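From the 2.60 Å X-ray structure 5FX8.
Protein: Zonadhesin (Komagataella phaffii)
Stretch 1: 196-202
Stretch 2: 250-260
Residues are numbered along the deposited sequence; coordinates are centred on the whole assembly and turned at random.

Stretch 1 (196-202) KYAVGSS
Stretch 2, residues 250-260: SFAGELADDEV

One antiparallel bridge fixes the register. Gly200, last residue of the strand 196-200, pairs with Val260, their CA atoms 5.5 Å apart, and each satisfies both backbone polar groups of the other: Gly200 N donates to Val260 O at 3.1 Å (160° at the hydrogen), and Val260 N donates to Gly200 O at 2.9 Å (158°). Beyond this pair, backbone CA-H groups serve the carbonyls. Val199 CA lies 3.4 Å from Val260 O, Glu259 CA 3.3 Å from Gly200 O, and Ser201 CA 3.3 Å from Asp258 O, so both bridge acceptors take a CA-H contact besides their N-H bond.

Val260 is reached through a type I turn from Ala256 to Glu259, with Asp257 at phi/psi -57/-31 and Asp258 at -103/18. Two bonds close it: Glu259 N to Ala256 O at 3.0 Å, and Ala256 N to Glu259 OE1 at 3.1 Å. In the second, Glu259 has chi1 m (-80°), chi2 t and chi3 -20°, which bring the carboxylate back to the start of its own turn. The aliphatic part of that side chain also packs across the contact, Glu259 CG 3.9 Å from Ser201 CB. Ser201, chi1 p, has its OG hydrogen-bonded elsewhere in the structure; its CB sits 3.4 Å from Asp258 OD2.

Val199, chi1 t, places CG1 4.1 Å from Leu255 CD1 (Leu255 t, p) and 3.8 Å from Glu259 CD, joining apolar packing to the braced carboxylate.

Earlier in both stretches, extended Tyr197 (-148/164, chi1 p, chi2 -86°) and Phe251 (-136/139, chi1 m, chi2 -84°) point toward the opposing stretch. Phe251 presents its edge to the Tyr197 face, with centroids 5.3 Å apart, planes at 67°, and Phe251 CE1 4.1 Å from Tyr197 CG. The backbone sets the register; this buried aromatic pair adds a second apolar contact.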

# COMPACT_ATOMS: atom_id res chain seq x y z
N LYS C 196 33.78 -23.27 -2.40
CA LYS C 196 33.26 -22.38 -3.42
C LYS C 196 32.03 -23.03 -4.03
O LYS C 196 31.74 -24.21 -3.80
CB LYS C 196 34.32 -22.06 -4.48
CG LYS C 196 34.80 -23.27 -5.25
CD LYS C 196 35.88 -22.96 -6.25
CE LYS C 196 36.27 -24.22 -6.98
NZ LYS C 196 37.37 -24.03 -7.95
N TYR C 197 31.27 -22.25 -4.79
CA TYR C 197 30.10 -22.81 -5.45
C TYR C 197 29.90 -22.09 -6.76
O TYR C 197 30.47 -21.03 -7.01
CB TYR C 197 28.85 -22.73 -4.56
CG TYR C 197 28.18 -21.37 -4.52
CD1 TYR C 197 28.60 -20.39 -3.63
CD2 TYR C 197 27.13 -21.08 -5.37
CE1 TYR C 197 28.00 -19.15 -3.60
CE2 TYR C 197 26.52 -19.85 -5.35
CZ TYR C 197 26.95 -18.88 -4.46
OH TYR C 197 26.33 -17.64 -4.44
N ALA C 198 29.09 -22.69 -7.62
CA ALA C 198 28.74 -22.10 -8.89
C ALA C 198 27.36 -22.57 -9.26
O ALA C 198 26.89 -23.60 -8.78
CB ALA C 198 29.74 -22.48 -9.97
N VAL C 199 26.69 -21.81 -10.11
CA VAL C 199 25.39 -22.18 -10.63
C VAL C 199 25.45 -22.08 -12.15
O VAL C 199 25.68 -21.00 -12.69
CB VAL C 199 24.27 -21.27 -10.08
CG1 VAL C 199 22.93 -21.79 -10.51
CG2 VAL C 199 24.32 -21.18 -8.58
N GLY C 200 25.26 -23.20 -12.83
CA GLY C 200 25.31 -23.24 -14.28
C GLY C 200 23.98 -23.69 -14.85
O GLY C 200 23.22 -24.41 -14.20
N SER C 201 23.71 -23.27 -16.07
CA SER C 201 22.47 -23.63 -16.74
C SER C 201 22.66 -24.26 -18.11
O SER C 201 21.67 -24.72 -18.69
CB SER C 201 21.58 -22.40 -16.89
OG SER C 201 22.31 -21.37 -17.53
N SER C 202 23.87 -24.30 -18.64
CA SER C 202 24.09 -24.86 -19.97
C SER C 202 24.00 -26.38 -19.99
O SER C 202 22.98 -26.95 -20.38
CB SER C 202 25.45 -24.44 -20.48
OG SER C 202 26.42 -25.19 -19.78
N SER C 250 24.76 -24.58 4.11
CA SER C 250 23.34 -24.44 3.85
C SER C 250 23.06 -23.34 2.83
O SER C 250 23.75 -22.33 2.78
CB SER C 250 22.56 -24.12 5.11
OG SER C 250 22.72 -25.13 6.06
N PHE C 251 22.00 -23.51 2.07
CA PHE C 251 21.65 -22.57 1.03
C PHE C 251 20.15 -22.28 1.05
O PHE C 251 19.34 -23.18 1.24
CB PHE C 251 22.01 -23.09 -0.36
CG PHE C 251 23.47 -23.10 -0.68
CD1 PHE C 251 24.10 -21.96 -1.16
CD2 PHE C 251 24.21 -24.27 -0.58
CE1 PHE C 251 25.44 -21.98 -1.50
CE2 PHE C 251 25.54 -24.29 -0.92
CZ PHE C 251 26.16 -23.15 -1.38
N ALA C 252 19.80 -21.03 0.86
CA ALA C 252 18.41 -20.62 0.66
C ALA C 252 18.39 -19.80 -0.61
O ALA C 252 19.17 -18.87 -0.76
CB ALA C 252 17.87 -19.79 1.82
N GLY C 253 17.53 -20.16 -1.53
CA GLY C 253 17.52 -19.43 -2.78
C GLY C 253 16.69 -20.18 -3.79
O GLY C 253 16.15 -21.25 -3.52
N GLU C 254 16.60 -19.59 -4.94
CA GLU C 254 15.74 -20.10 -5.98
C GLU C 254 16.64 -20.79 -6.99
O GLU C 254 17.41 -20.14 -7.70
CB GLU C 254 14.92 -18.98 -6.61
CG GLU C 254 14.06 -18.17 -5.62
CD GLU C 254 12.77 -18.89 -5.21
OE1 GLU C 254 11.78 -18.86 -5.96
OE2 GLU C 254 12.75 -19.51 -4.14
N LEU C 255 16.57 -22.10 -7.04
CA LEU C 255 17.32 -22.85 -8.02
C LEU C 255 16.37 -23.13 -9.18
O LEU C 255 15.37 -23.83 -9.03
CB LEU C 255 17.88 -24.13 -7.41
CG LEU C 255 19.11 -24.69 -8.12
CD1 LEU C 255 20.25 -23.70 -8.08
CD2 LEU C 255 19.48 -25.99 -7.47
N ALA C 256 16.68 -22.55 -10.34
CA ALA C 256 15.81 -22.64 -11.49
C ALA C 256 15.76 -24.07 -12.01
O ALA C 256 16.66 -24.89 -11.80
CB ALA C 256 16.28 -21.70 -12.59
N ASP C 257 14.67 -24.35 -12.72
CA ASP C 257 14.44 -25.68 -13.25
C ASP C 257 15.58 -26.16 -14.15
O ASP C 257 15.86 -27.36 -14.20
CB ASP C 257 13.11 -25.66 -14.00
CG ASP C 257 12.92 -26.86 -14.86
OD1 ASP C 257 12.53 -27.91 -14.31
OD2 ASP C 257 13.16 -26.74 -16.07
N ASP C 258 16.27 -25.26 -14.83
CA ASP C 258 17.33 -25.63 -15.75
C ASP C 258 18.72 -25.38 -15.18
O ASP C 258 19.69 -25.30 -15.93
CB ASP C 258 17.17 -24.86 -17.07
CG ASP C 258 17.60 -23.40 -16.96
OD1 ASP C 258 17.24 -22.71 -15.98
OD2 ASP C 258 18.33 -22.93 -17.85
N GLU C 259 18.84 -25.24 -13.87
CA GLU C 259 20.11 -24.87 -13.27
C GLU C 259 20.63 -26.00 -12.39
O GLU C 259 19.87 -26.85 -11.93
CB GLU C 259 19.96 -23.58 -12.46
CG GLU C 259 19.97 -22.32 -13.31
CD GLU C 259 19.78 -21.07 -12.48
OE1 GLU C 259 19.27 -21.20 -11.35
OE2 GLU C 259 20.14 -19.95 -12.95
N VAL C 260 21.95 -26.02 -12.20
CA VAL C 260 22.61 -26.95 -11.30
C VAL C 260 23.51 -26.15 -10.38
O VAL C 260 24.34 -25.37 -10.85
CB VAL C 260 23.43 -28.02 -12.06
CG1 VAL C 260 24.31 -28.77 -11.11
CG2 VAL C 260 22.53 -29.00 -12.73